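Local structure of Cd1 (Flavonifractor plautii, 7D39) at residues N12-G17 and S179-D184; M142-S147 and P175-I180. The protein binds flavin mononucleotide and probably acts as an ene-reductase that initiates the breakdown of flavones and flavonols in a gut bacterium. One frame throughout, in Å; residues are numbered along the deposited sequence.

In the fold
Both contacts lie at the C-terminal ends of the strands of a five-stranded parallel sheet with strand order 2-1-3-4-5, the flavodoxin-like arrangement, and their centres are about 9 Å apart. Along the chain, N12-G17 comes first, at the start of helix 14-28; M142-S147 follows at the end of strand 138-144; P175-I180 and S179-D184 overlap at S179 and I180 in the loop between strand 167-174 and helix 184-202. That one loop thus backs two FMN-binding segments. In contact 1 it packs against the phosphate-binding turn, and in contact 2 against the loop that meets the ribityl chain and the pyrimidine edge of the flavin.

Contact 1 (N12-G17 and S179-D184); sequences NGSNDG and SILVED. With FMN (flavin mononucleotide), chain B.
S14 OG and L181 CG, each anti to the carbonyl carbon (chi1 -63° and -65°), lie 4.1 Å apart. S14 opens helix 14-28, which follows the phosphate-binding turn of a flavodoxin-like fold, G13 being its N-cap residue. L181 then extends, chi2 -173°, and its CD1 comes 4.0 Å from S14 CA. The same methyl approaches G13 O, while CD2 reaches toward G17 CA, so the fork of the leucine lies against the backbone of the first helical turn. I180 adds a second apolar touch, its CG2 branch 3.8 Å from S14 CB. The backbone N-H groups at the helix start face the FMN phosphate: S14 N donates to O3P at 2.7 Å and N15 N to O1P. N15 ND2 makes a nearly straight bond to O1P, 2.9 Å, and a weak one to O5', so O1P is gripped twice by a single residue; S86 OG holds the other end of the amide, N15 OD1. The start of a helix would be expected to favour the phosphate charge. D16 braces the turn from within, OD2 accepting a bond from N12 N, while S7 and Q37 bind OD1. Across the contact the polar link is a water, lying 2.9 Å from S14 OG and accepting a bond from L181 N at 3.0 Å.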
# COMPACT_ATOMS: atom_id res chain seq x y z
N ASN A 12 -2.04 19.23 13.04
CA ASN A 12 -3.25 20.02 13.18
C ASN A 12 -3.80 20.49 11.83
O ASN A 12 -4.57 21.45 11.77
CB ASN A 12 -3.04 21.23 14.10
CG ASN A 12 -2.50 20.84 15.49
OD1 ASN A 12 -2.79 19.76 16.01
ND2 ASN A 12 -1.71 21.71 16.08
N GLY A 13 -3.42 19.82 10.74
CA GLY A 13 -3.92 20.16 9.43
C GLY A 13 -5.17 19.39 9.06
O GLY A 13 -5.81 18.75 9.90
N SER A 14 -5.49 19.42 7.77
CA SER A 14 -6.73 18.81 7.30
C SER A 14 -6.68 17.28 7.34
O SER A 14 -7.68 16.64 7.67
CB SER A 14 -7.02 19.31 5.89
OG SER A 14 -7.24 20.73 5.90
N ASN A 15 -5.54 16.68 7.02
CA ASN A 15 -5.46 15.23 7.12
C ASN A 15 -5.64 14.75 8.56
O ASN A 15 -6.29 13.73 8.80
CB ASN A 15 -4.14 14.72 6.54
CG ASN A 15 -4.14 14.74 5.01
OD1 ASN A 15 -4.54 13.76 4.37
ND2 ASN A 15 -3.73 15.87 4.43
N ASP A 16 -5.06 15.47 9.53
CA ASP A 16 -5.29 15.14 10.94
C ASP A 16 -6.78 15.16 11.25
O ASP A 16 -7.32 14.22 11.84
CB ASP A 16 -4.57 16.12 11.86
CG ASP A 16 -3.07 15.85 12.00
OD1 ASP A 16 -2.48 15.05 11.24
OD2 ASP A 16 -2.46 16.48 12.88
N GLY A 17 -7.46 16.24 10.85
CA GLY A 17 -8.88 16.39 11.15
C GLY A 17 -9.73 15.29 10.55
O GLY A 17 -10.54 14.66 11.24
N SER A 179 -9.84 23.77 2.15
CA SER A 179 -10.82 24.24 3.12
C SER A 179 -11.78 23.13 3.55
O SER A 179 -12.89 23.43 3.99
CB SER A 179 -11.60 25.42 2.56
OG SER A 179 -10.78 26.58 2.50
N ILE A 180 -11.34 21.87 3.50
CA ILE A 180 -12.27 20.77 3.69
C ILE A 180 -12.85 20.73 5.09
O ILE A 180 -13.95 20.20 5.28
CB ILE A 180 -11.61 19.42 3.35
CG1 ILE A 180 -12.64 18.30 3.43
CG2 ILE A 180 -10.44 19.16 4.31
CD1 ILE A 180 -12.29 17.04 2.59
N LEU A 181 -12.15 21.26 6.09
CA LEU A 181 -12.68 21.16 7.45
C LEU A 181 -13.87 22.08 7.71
O LEU A 181 -14.51 21.96 8.76
CB LEU A 181 -11.57 21.41 8.47
CG LEU A 181 -10.46 20.35 8.45
CD1 LEU A 181 -9.50 20.55 9.58
CD2 LEU A 181 -11.03 18.94 8.49
N VAL A 182 -14.22 22.98 6.79
CA VAL A 182 -15.50 23.68 6.88
C VAL A 182 -16.49 23.18 5.84
O VAL A 182 -17.52 23.82 5.62
CB VAL A 182 -15.34 25.21 6.78
CG1 VAL A 182 -14.47 25.73 7.91
CG2 VAL A 182 -14.78 25.62 5.43
N GLU A 183 -16.21 22.06 5.19
CA GLU A 183 -17.12 21.46 4.22
C GLU A 183 -17.80 20.27 4.90
O GLU A 183 -17.26 19.17 4.94
CB GLU A 183 -16.36 21.05 2.96
CG GLU A 183 -15.85 22.24 2.15
CD GLU A 183 -14.87 21.84 1.05
OE1 GLU A 183 -14.26 20.75 1.14
OE2 GLU A 183 -14.69 22.62 0.10
N ASP A 184 -19.02 20.50 5.39
CA ASP A 184 -19.68 19.54 6.28
C ASP A 184 -19.95 18.19 5.61
O ASP A 184 -19.81 17.15 6.25
CB ASP A 184 -21.00 20.12 6.79
CG ASP A 184 -20.79 21.26 7.78
OD1 ASP A 184 -19.75 21.27 8.49
OD2 ASP A 184 -21.67 22.14 7.84
N1 FMN B . -2.51 18.98 -4.03
C2 FMN B . -3.13 18.41 -5.06
O2 FMN B . -4.35 18.48 -4.94
N3 FMN B . -2.45 17.83 -6.09
C4 FMN B . -1.09 17.82 -6.05
O4 FMN B . -0.35 17.35 -6.90
C4A FMN B . -0.40 18.46 -4.92
N5 FMN B . 0.91 18.51 -4.82
C5A FMN B . 1.56 19.04 -3.79
C6 FMN B . 2.94 19.06 -3.71
C7 FMN B . 3.59 19.63 -2.62
C7M FMN B . 5.10 19.66 -2.55
C8 FMN B . 2.79 20.26 -1.54
C8M FMN B . 3.48 20.91 -0.38
C9 FMN B . 1.41 20.25 -1.65
C9A FMN B . 0.77 19.65 -2.72
N10 FMN B . -0.62 19.66 -2.82
C10 FMN B . -1.21 19.05 -3.90
C1' FMN B . -1.40 20.24 -1.72
C2' FMN B . -1.50 19.26 -0.55
O2' FMN B . -2.20 18.08 -0.87
C3' FMN B . -2.10 19.98 0.70
O3' FMN B . -1.28 21.02 1.14
C4' FMN B . -2.43 18.99 1.85
O4' FMN B . -3.57 18.20 1.57
C5' FMN B . -2.57 19.74 3.16
O5' FMN B . -2.88 18.90 4.23
P FMN B . -2.62 19.06 5.71
O1P FMN B . -2.99 17.88 6.35
O2P FMN B . -1.24 19.27 5.85
O3P FMN B . -3.51 20.12 6.05
O HOH W 1 -9.45 22.59 6.15

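Contact 2 (M142-S147 and P175-I180); sequences MSVGGS and PWALSI. With FMN (flavin mononucleotide), chain B.
A177 N donates to G145 O at 2.8 Å, and this bond joins the FMN-binding loop to the loop after strand 167-174. A second backbone bond, W176 N to S147 O at 2.9 Å, arrives 46° above its carbonyl plane. Between the two, G146 O takes a proton from a water that in turn accepts a bond from L178 N, and it also receives a CA-H contact from W176. The W176 backbone is in the left-handed helical region. Its CG, anti to the carbonyl carbon (chi1 -56°), starts the indole back toward S147, whose CA lies over the six-membered ring, a CH-pi contact at 3.8 Å to the centroid. At the strand end V144 CG1 and A177 CB are squeezed to 3.4 Å, close for two methyl carbons. The carbonyls of G145, G146 and S147 are thus engaged by the loop, while the N-H groups of G146 and S147 serve the flavin: G146 N meets N1 at 3.0 Å and S147 N meets O2 at 2.6 Å, almost straight. Both donors would be expected to draw charge toward the pyrimidine end of the ring. V144 O accepts a hydrogen bond from O4' of the ribityl chain. Strand 138-144 runs between strands 82-88 and 167-174; M142 and I180 both pack on M18 of helix 14-28, and R186 of helix 184-202 touches A177 and binds P175 O.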
# COMPACT_ATOMS: atom_id res chain seq x y z
N MSE A 142 -7.61 7.75 2.83
CA MSE A 142 -8.17 8.99 2.34
C MSE A 142 -7.01 9.79 1.81
O MSE A 142 -6.00 9.92 2.49
CB MSE A 142 -8.90 9.74 3.45
CG MSE A 142 -10.01 8.94 4.12
SE MSE A 142 -10.99 10.01 5.46
CE MSE A 142 -9.67 9.91 6.91
N SER A 143 -7.12 10.29 0.58
CA SER A 143 -6.11 11.17 -0.00
C SER A 143 -6.72 12.55 -0.13
O SER A 143 -7.80 12.70 -0.71
CB SER A 143 -5.65 10.66 -1.37
OG SER A 143 -5.13 9.35 -1.29
N VAL A 144 -6.05 13.55 0.43
CA VAL A 144 -6.57 14.91 0.51
C VAL A 144 -5.61 15.84 -0.22
O VAL A 144 -4.44 15.96 0.16
CB VAL A 144 -6.74 15.37 1.97
CG1 VAL A 144 -7.42 16.73 2.02
CG2 VAL A 144 -7.54 14.32 2.77
N GLY A 145 -6.11 16.53 -1.25
CA GLY A 145 -5.30 17.39 -2.07
C GLY A 145 -5.81 18.82 -2.07
O GLY A 145 -6.94 19.11 -1.67
N GLY A 146 -4.95 19.73 -2.54
CA GLY A 146 -5.37 21.10 -2.73
C GLY A 146 -6.12 21.38 -4.02
O GLY A 146 -6.89 22.33 -4.10
N SER A 147 -5.90 20.55 -5.05
CA SER A 147 -6.46 20.81 -6.37
C SER A 147 -7.14 19.58 -6.96
O SER A 147 -7.61 18.73 -6.21
CB SER A 147 -5.37 21.29 -7.34
OG SER A 147 -4.52 20.21 -7.69
N PRO A 175 -10.36 16.02 -3.73
CA PRO A 175 -9.74 17.15 -4.42
C PRO A 175 -10.29 18.47 -3.91
O PRO A 175 -11.31 18.53 -3.22
CB PRO A 175 -10.13 16.92 -5.89
CG PRO A 175 -11.49 16.26 -5.78
CD PRO A 175 -11.42 15.38 -4.54
N TRP A 176 -9.55 19.54 -4.22
CA TRP A 176 -9.92 20.91 -3.85
C TRP A 176 -10.24 21.01 -2.36
O TRP A 176 -11.26 21.58 -1.96
CB TRP A 176 -11.12 21.42 -4.67
CG TRP A 176 -10.89 21.36 -6.14
CD1 TRP A 176 -11.50 20.51 -7.03
CD2 TRP A 176 -10.00 22.17 -6.91
NE1 TRP A 176 -11.02 20.75 -8.31
CE2 TRP A 176 -10.11 21.76 -8.26
CE3 TRP A 176 -9.12 23.21 -6.59
CZ2 TRP A 176 -9.37 22.35 -9.29
CZ3 TRP A 176 -8.38 23.79 -7.61
CH2 TRP A 176 -8.52 23.36 -8.94
N ALA A 177 -9.36 20.43 -1.54
CA ALA A 177 -9.68 20.15 -0.14
C ALA A 177 -8.89 20.98 0.86
O ALA A 177 -8.77 20.59 2.02
CB ALA A 177 -9.48 18.66 0.13
N LEU A 178 -8.35 22.14 0.45
CA LEU A 178 -7.64 22.99 1.40
C LEU A 178 -8.58 23.48 2.50
O LEU A 178 -8.17 23.61 3.65
CB LEU A 178 -7.01 24.19 0.69
CG LEU A 178 -5.72 24.04 -0.11
CD1 LEU A 178 -5.17 25.43 -0.40
CD2 LEU A 178 -4.71 23.22 0.64
N SER A 179 -9.84 23.77 2.15
CA SER A 179 -10.82 24.24 3.12
C SER A 179 -11.78 23.13 3.55
O SER A 179 -12.89 23.43 3.99
CB SER A 179 -11.60 25.42 2.56
OG SER A 179 -10.78 26.58 2.50
N ILE A 180 -11.34 21.87 3.50
CA ILE A 180 -12.27 20.77 3.69
C ILE A 180 -12.85 20.73 5.09
O ILE A 180 -13.95 20.20 5.28
CB ILE A 180 -11.61 19.42 3.35
CG1 ILE A 180 -12.64 18.30 3.43
CG2 ILE A 180 -10.44 19.16 4.31
CD1 ILE A 180 -12.29 17.04 2.59
N1 FMN B . -2.51 18.98 -4.03
C2 FMN B . -3.13 18.41 -5.06
O2 FMN B . -4.35 18.48 -4.94
N3 FMN B . -2.45 17.83 -6.09
C4 FMN B . -1.09 17.82 -6.05
O4 FMN B . -0.35 17.35 -6.90
C4A FMN B . -0.40 18.46 -4.92
N5 FMN B . 0.91 18.51 -4.82
C5A FMN B . 1.56 19.04 -3.79
C6 FMN B . 2.94 19.06 -3.71
C7 FMN B . 3.59 19.63 -2.62
C7M FMN B . 5.10 19.66 -2.55
C8 FMN B . 2.79 20.26 -1.54
C8M FMN B . 3.48 20.91 -0.38
C9 FMN B . 1.41 20.25 -1.65
C9A FMN B . 0.77 19.65 -2.72
N10 FMN B . -0.62 19.66 -2.82
C10 FMN B . -1.21 19.05 -3.90
C1' FMN B . -1.40 20.24 -1.72
C2' FMN B . -1.50 19.26 -0.55
O2' FMN B . -2.20 18.08 -0.87
C3' FMN B . -2.10 19.98 0.70
O3' FMN B . -1.28 21.02 1.14
C4' FMN B . -2.43 18.99 1.85
O4' FMN B . -3.57 18.20 1.57
C5' FMN B . -2.57 19.74 3.16
O5' FMN B . -2.88 18.90 4.23
P FMN B . -2.62 19.06 5.71
O1P FMN B . -2.99 17.88 6.35
O2P FMN B . -1.24 19.27 5.85
O3P FMN B . -3.51 20.12 6.05
O HOH W 2 -8.56 23.65 -2.08